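Local coordinates for protein probable serine protease HTRA3 (Homo sapiens, PDB 2P3W) that probably cleaves proteins as an HtrA-family serine protease, its PDZ domain, modelled here, binding peptides by their C-terminal ends, at residues Asp57-Asn63 against Leu83-Arg89; Ser34-Tyr38 against Leu67-Leu73. The contacts are given in a common frame with arbitrary orientation. Residue numbers count along the deposited sequence, not the author numbering.

Contact 1: residues Asp57-Asn63 against Leu83-Arg89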
loop_
_atom_site.group_PDB
_atom_site.type_symbol
_atom_site.label_atom_id
_atom_site.label_comp_id
_atom_site.label_asym_id
_atom_site.label_seq_id
_atom_site.Cartn_x
_atom_site.Cartn_y
_atom_site.Cartn_z
ATOM N N ASP A 57 5.383 -14.119 3.762
ATOM C CA ASP A 57 4.670 -15.233 3.128
ATOM C C ASP A 57 5.097 -15.323 1.676
ATOM O O ASP A 57 5.406 -14.306 1.049
ATOM C CB ASP A 57 3.164 -15.022 3.211
ATOM C CG ASP A 57 2.576 -15.384 4.549
ATOM O OD1 ASP A 57 3.305 -15.873 5.437
ATOM O OD2 ASP A 57 1.338 -15.221 4.669
ATOM N N ILE A 58 5.174 -16.528 1.133
ATOM C CA ILE A 58 5.354 -16.675 -0.321
ATOM C C ILE A 58 4.109 -17.312 -0.920
ATOM O O ILE A 58 3.732 -18.413 -0.525
ATOM C CB ILE A 58 6.618 -17.499 -0.657
ATOM C CG1 ILE A 58 7.881 -16.825 -0.107
ATOM C CG2 ILE A 58 6.768 -17.683 -2.178
ATOM C CD1 ILE A 58 9.119 -17.689 -0.034
ATOM N N ILE A 59 3.510 -16.647 -1.903
ATOM C CA ILE A 59 2.303 -17.111 -2.569
ATOM C C ILE A 59 2.779 -17.918 -3.770
ATOM O O ILE A 59 3.515 -17.408 -4.632
ATOM C CB ILE A 59 1.369 -15.935 -2.978
ATOM C CG1 ILE A 59 0.996 -15.083 -1.745
ATOM C CG2 ILE A 59 0.128 -16.472 -3.667
ATOM C CD1 ILE A 59 0.310 -13.800 -2.058
ATOM N N VAL A 60 2.407 -19.205 -3.810
ATOM C CA VAL A 60 2.882 -20.109 -4.850
ATOM C C VAL A 60 1.840 -20.584 -5.873
ATOM O O VAL A 60 2.213 -20.979 -6.968
ATOM C CB VAL A 60 3.641 -21.302 -4.246
ATOM C CG1 VAL A 60 4.862 -20.778 -3.466
ATOM C CG2 VAL A 60 2.747 -22.128 -3.342
ATOM N N LYS A 61 0.553 -20.528 -5.531
ATOM C CA LYS A 61 -0.515 -20.864 -6.458
ATOM C C LYS A 61 -1.739 -20.002 -6.213
ATOM O O LYS A 61 -1.952 -19.503 -5.107
ATOM C CB LYS A 61 -0.928 -22.334 -6.314
ATOM C CG LYS A 61 0.120 -23.314 -6.770
ATOM C CD LYS A 61 -0.452 -24.735 -6.872
ATOM C CE LYS A 61 0.560 -25.687 -7.503
ATOM N NZ LYS A 61 0.701 -25.449 -8.978
ATOM N N VAL A 62 -2.503 -19.792 -7.274
ATOM C CA VAL A 62 -3.804 -19.135 -7.185
ATOM C C VAL A 62 -4.817 -19.997 -7.932
ATOM O O VAL A 62 -4.610 -20.335 -9.098
ATOM C CB VAL A 62 -3.770 -17.694 -7.737
ATOM C CG1 VAL A 62 -3.227 -17.633 -9.168
ATOM C CG2 VAL A 62 -5.148 -17.042 -7.672
ATOM N N ASN A 63 -5.880 -20.394 -7.231
ATOM C CA ASN A 63 -6.915 -21.265 -7.807
ATOM C C ASN A 63 -6.286 -22.486 -8.509
ATOM O O ASN A 63 -6.728 -22.937 -9.573
ATOM C CB ASN A 63 -7.854 -20.421 -8.696
ATOM C CG ASN A 63 -8.681 -19.422 -7.884
ATOM O OD1 ASN A 63 -8.909 -19.611 -6.683
ATOM N ND2 ASN A 63 -9.143 -18.352 -8.529
ATOM N N LEU A 83 -9.925 -15.523 -4.524
ATOM C CA LEU A 83 -8.673 -16.183 -4.871
ATOM C C LEU A 83 -8.316 -17.191 -3.781
ATOM O O LEU A 83 -8.135 -16.812 -2.603
ATOM C CB LEU A 83 -7.554 -15.142 -4.976
ATOM C CG LEU A 83 -7.732 -13.962 -5.959
ATOM C CD1 LEU A 83 -6.417 -13.169 -6.024
ATOM C CD2 LEU A 83 -8.101 -14.459 -7.285
ATOM N N LEU A 84 -8.191 -18.461 -4.180
ATOM C CA LEU A 84 -7.670 -19.504 -3.302
ATOM C C LEU A 84 -6.149 -19.486 -3.422
ATOM O O LEU A 84 -5.592 -19.955 -4.404
ATOM C CB LEU A 84 -8.285 -20.859 -3.668
ATOM C CG LEU A 84 -9.805 -20.970 -3.511
ATOM C CD1 LEU A 84 -10.332 -22.209 -4.193
ATOM C CD2 LEU A 84 -10.214 -20.968 -2.049
ATOM N N LEU A 85 -5.492 -18.927 -2.406
ATOM C CA LEU A 85 -4.054 -18.671 -2.455
ATOM C C LEU A 85 -3.323 -19.689 -1.599
ATOM O O LEU A 85 -3.632 -19.811 -0.421
ATOM C CB LEU A 85 -3.732 -17.258 -1.969
ATOM C CG LEU A 85 -4.321 -16.089 -2.795
ATOM C CD1 LEU A 85 -3.957 -14.745 -2.247
ATOM C CD2 LEU A 85 -3.886 -16.207 -4.244
ATOM N N GLU A 86 -2.378 -20.393 -2.213
ATOM C CA GLU A 86 -1.499 -21.350 -1.547
ATOM C C GLU A 86 -0.251 -20.598 -1.124
ATOM O O GLU A 86 0.411 -19.966 -1.951
ATOM C CB GLU A 86 -1.125 -22.459 -2.540
ATOM C CG GLU A 86 -0.372 -23.703 -2.014
ATOM C CD GLU A 86 -0.320 -24.834 -3.075
ATOM O OE1 GLU A 86 -1.383 -25.248 -3.601
ATOM O OE2 GLU A 86 0.788 -25.299 -3.410
ATOM N N VAL A 87 0.068 -20.677 0.161
ATOM C CA VAL A 87 1.144 -19.901 0.746
ATOM C C VAL A 87 2.127 -20.816 1.480
ATOM O O VAL A 87 1.749 -21.777 2.138
ATOM C CB VAL A 87 0.562 -18.863 1.748
ATOM C CG1 VAL A 87 1.591 -18.410 2.783
ATOM C CG2 VAL A 87 -0.093 -17.675 1.003
ATOM N N ARG A 88 3.407 -20.504 1.329
ATOM C CA ARG A 88 4.471 -21.106 2.116
ATOM C C ARG A 88 4.864 -20.121 3.200
ATOM O O ARG A 88 5.261 -18.986 2.880
ATOM C CB ARG A 88 5.695 -21.368 1.245
ATOM C CG ARG A 88 5.444 -22.249 0.052
ATOM C CD ARG A 88 5.234 -23.678 0.454
ATOM N NE ARG A 88 4.908 -24.471 -0.728
ATOM C CZ ARG A 88 3.679 -24.834 -1.106
ATOM N NH1 ARG A 88 2.605 -24.489 -0.396
ATOM N NH2 ARG A 88 3.529 -25.559 -2.221
ATOM N N ARG A 89 4.783 -20.556 4.462
ATOM C CA ARG A 89 5.188 -19.747 5.610
ATOM C C ARG A 89 6.164 -20.556 6.450
ATOM O O ARG A 89 5.755 -21.411 7.192
ATOM C CB ARG A 89 3.961 -19.375 6.439
ATOM C CG ARG A 89 4.278 -18.477 7.657
ATOM C CD ARG A 89 3.053 -18.125 8.410
ATOM N NE ARG A 89 2.181 -17.243 7.624
ATOM C CZ ARG A 89 0.920 -16.949 7.951
ATOM N NH1 ARG A 89 0.359 -17.475 9.031
ATOM N NH2 ARG A 89 0.207 -16.157 7.173
#

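Contact 2: residues Ser34-Tyr38 against Leu67-Leu73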
loop_
_atom_site.group_PDB
_atom_site.type_symbol
_atom_site.label_atom_id
_atom_site.label_comp_id
_atom_site.label_asym_id
_atom_site.label_seq_id
_atom_site.Cartn_x
_atom_site.Cartn_y
_atom_site.Cartn_z
ATOM N N SER A 34 12.004 -21.691 -4.514
ATOM C CA SER A 34 12.700 -20.981 -5.580
ATOM C C SER A 34 11.774 -20.240 -6.559
ATOM O O SER A 34 12.253 -19.611 -7.488
ATOM C CB SER A 34 13.548 -21.983 -6.370
ATOM O OG SER A 34 12.718 -22.941 -7.004
ATOM N N SER A 35 10.463 -20.309 -6.350
ATOM C CA SER A 35 9.510 -19.708 -7.279
ATOM C C SER A 35 8.312 -19.216 -6.505
ATOM O O SER A 35 7.911 -19.863 -5.536
ATOM C CB SER A 35 9.066 -20.762 -8.301
ATOM O OG SER A 35 8.309 -20.175 -9.336
ATOM N N GLY A 36 7.723 -18.099 -6.927
ATOM C CA GLY A 36 6.500 -17.589 -6.309
ATOM C C GLY A 36 6.515 -16.067 -6.169
ATOM O O GLY A 36 7.351 -15.379 -6.781
ATOM N N ILE A 37 5.587 -15.573 -5.360
ATOM C CA ILE A 37 5.433 -14.150 -5.091
ATOM C C ILE A 37 5.675 -13.865 -3.624
ATOM O O ILE A 37 4.947 -14.345 -2.758
ATOM C CB ILE A 37 3.998 -13.664 -5.425
ATOM C CG1 ILE A 37 3.575 -14.074 -6.852
ATOM C CG2 ILE A 37 3.900 -12.181 -5.210
ATOM C CD1 ILE A 37 4.508 -13.693 -7.900
ATOM N N TYR A 38 6.680 -13.051 -3.336
ATOM C CA TYR A 38 6.977 -12.689 -1.949
ATOM C C TYR A 38 6.112 -11.538 -1.432
ATOM O O TYR A 38 5.938 -10.516 -2.114
ATOM C CB TYR A 38 8.420 -12.313 -1.862
ATOM C CG TYR A 38 8.923 -12.001 -0.465
ATOM C CD1 TYR A 38 9.160 -13.009 0.456
ATOM C CD2 TYR A 38 9.162 -10.700 -0.090
ATOM C CE1 TYR A 38 9.631 -12.713 1.741
ATOM C CE2 TYR A 38 9.642 -10.382 1.180
ATOM C CZ TYR A 38 9.865 -11.388 2.093
ATOM O OH TYR A 38 10.350 -11.049 3.351
ATOM N N LEU A 67 2.229 -19.812 -9.607
ATOM C CA LEU A 67 2.680 -18.424 -9.757
ATOM C C LEU A 67 4.194 -18.336 -9.830
ATOM O O LEU A 67 4.894 -18.848 -8.946
ATOM C CB LEU A 67 2.178 -17.577 -8.589
ATOM C CG LEU A 67 0.675 -17.286 -8.624
ATOM C CD1 LEU A 67 0.169 -16.691 -7.320
ATOM C CD2 LEU A 67 0.344 -16.393 -9.789
ATOM N N VAL A 68 4.697 -17.714 -10.896
ATOM C CA VAL A 68 6.137 -17.466 -11.036
ATOM C C VAL A 68 6.477 -15.975 -11.132
ATOM O O VAL A 68 7.625 -15.605 -10.929
ATOM C CB VAL A 68 6.740 -18.238 -12.228
ATOM C CG1 VAL A 68 6.476 -19.741 -12.066
ATOM C CG2 VAL A 68 6.185 -17.730 -13.571
ATOM N N ASP A 69 5.497 -15.126 -11.449
ATOM C CA ASP A 69 5.772 -13.685 -11.664
ATOM C C ASP A 69 4.647 -12.832 -11.136
ATOM O O ASP A 69 3.478 -13.183 -11.227
ATOM C CB ASP A 69 5.966 -13.381 -13.158
ATOM C CG ASP A 69 6.533 -11.987 -13.403
ATOM O OD1 ASP A 69 5.767 -11.032 -13.688
ATOM O OD2 ASP A 69 7.757 -11.831 -13.274
ATOM N N SER A 70 4.996 -11.698 -10.547
ATOM C CA SER A 70 3.983 -10.822 -9.951
ATOM C C SER A 70 2.862 -10.426 -10.935
ATOM O O SER A 70 1.689 -10.307 -10.531
ATOM C CB SER A 70 4.649 -9.599 -9.332
ATOM O OG SER A 70 5.274 -8.809 -10.322
ATOM N N SER A 71 3.186 -10.262 -12.212
ATOM C CA SER A 71 2.170 -9.904 -13.215
ATOM C C SER A 71 1.008 -10.899 -13.255
ATOM O O SER A 71 -0.146 -10.524 -13.575
ATOM C CB SER A 71 2.808 -9.790 -14.602
ATOM O OG SER A 71 3.324 -11.039 -15.049
ATOM N N GLU A 72 1.297 -12.167 -12.950
ATOM C CA GLU A 72 0.265 -13.204 -12.957
ATOM C C GLU A 72 -0.686 -12.995 -11.798
ATOM O O GLU A 72 -1.887 -13.205 -11.940
ATOM C CB GLU A 72 0.887 -14.602 -12.861
ATOM C CG GLU A 72 1.748 -14.964 -14.061
ATOM C CD GLU A 72 2.593 -16.200 -13.847
ATOM O OE1 GLU A 72 2.930 -16.535 -12.700
ATOM O OE2 GLU A 72 2.946 -16.833 -14.855
ATOM N N LEU A 73 -0.174 -12.570 -10.641
ATOM C CA LEU A 73 -1.056 -12.337 -9.493
ATOM C C LEU A 73 -1.887 -11.061 -9.724
ATOM O O LEU A 73 -3.092 -10.994 -9.421
ATOM C CB LEU A 73 -0.262 -12.249 -8.193
ATOM C CG LEU A 73 -1.121 -12.044 -6.935
ATOM C CD1 LEU A 73 -2.201 -13.146 -6.741
ATOM C CD2 LEU A 73 -0.167 -11.965 -5.754
HETATM O O HOH W 1 9.329 -16.763 -9.071
#

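Contact 1: residues Asp57-Asn63 against Leu83-Arg89
Start at the Asp-57 carboxylate, which meets the Arg-89 guanidinium in a two-pronged salt bridge: Arg-89 NE to Asp-57 OD1 is 2.8 Å and Arg-89 NH2 to Asp-57 OD2 is 2.9 Å, both nearly linear. At the other end Asn-63 OD1 takes the part of a backbone carbonyl, accepting from Leu-84 N at 2.8 Å, while Asn-63 N gives to Leu-84 O at 2.9 Å. Between them the antiparallel pairing runs through Ile-58 N to Arg-88 O at 3.0 Å and Arg-88 N to Ile-58 O at 2.8 Å. Then a beta bulge intervenes: Val-60 N reaches Glu-86 O at 2.8 Å, but Glu-86 N turns to Lys-61 O at 3.1 Å, so Val-60 and Lys-61 together face Glu-86. Ile-59, Val-62, Leu-85 and Val-87 share the buried face, with Val-62 CG2 3.7 Å from Leu-85 CD2; helix 70-79 covers part of it, Ala-76 on Val-62, and Val-77 meets Leu-83. Across the sheet, Val-60 CG2 lies over the Arg-88 guanidinium, which bridges to Glu-86 and Asp-93. This central PDZ strand pair is thus two-sided: one face wholly aliphatic, the other mainly charged apart from buried Ile-58, with polar side chains closing both ends.

Contact 2: residues Ser34-Tyr38 against Leu67-Leu73
No direct hydrogen bond joins these segments; instead a water accepts from Gly-36 N at 3.0 Å and lies within hydrogen-bonding reach of Val-68 O, 2.8 Å away. Beside it the backbones come close enough for a CA-H...O contact, Gly-36 CA to Leu-67 O at 3.3 Å. With phi near 140° and psi near -166°, Gly-36 adopts a conformation in which a CB would jam against the carbonyl of Ser-35, so a side chain would not fit here. The main side-chain contribution comes from Ile-37, at the start of strand 37-42. Ile-37 CD1 rests on the backbone entering helix 70-79, 3.4 Å from both Asp-69 C and Ser-70 N, while Ile-37 CG1 lies 4.2 Å from Leu-67 CB and Ile-37 CG2 4.1 Å from Leu-73 CD2; Met-12 of strand 10-14 adds to this apolar cluster. A capping box holds the helix start: Asp-69 OD1 takes Ser-71 N at 3.1 Å, and Glu-72 OE1 takes Asp-69 N at 3.2 Å. Separately, Val-68 N gives to Glu-72 OE1 at 2.8 Å. Strand 10-14, the sheet neighbour of 37-42, and helix 70-79 flank the peptide groove, as in other PDZ domains; Arg-110 of the second subunit packs on Ser-70 and Ser-71. The helix is thus capped largely from within, Thr-14 taking Ser-70 N, and the segments meet mainly through Ile-37, with a water between the loop backbones.

The centres of contacts 1 and 2 lie about 10 Å apart, within one PDZ domain. Their segments alternate along the chain: 34-38, 57-63, 67-73, then 83-89. Strand 58-62 of contact 1 links the two, pairing antiparallel with 83-89 on one side and with 37-42, the strand of contact 2, on the other. The two contacts also touch directly: Ile-59 N lies 2.8 Å from Ile-37 O and Val-60 O 2.9 Å from Leu-67 N, both probable hydrogen bonds. Helix 70-79 leads on to strand 83-89. Contact 1 is thus one strand pair of the sheet, and contact 2 packs the start of helix 70-79 and the turn before it against strand 37-42, the neighbour of groove strand 10-14.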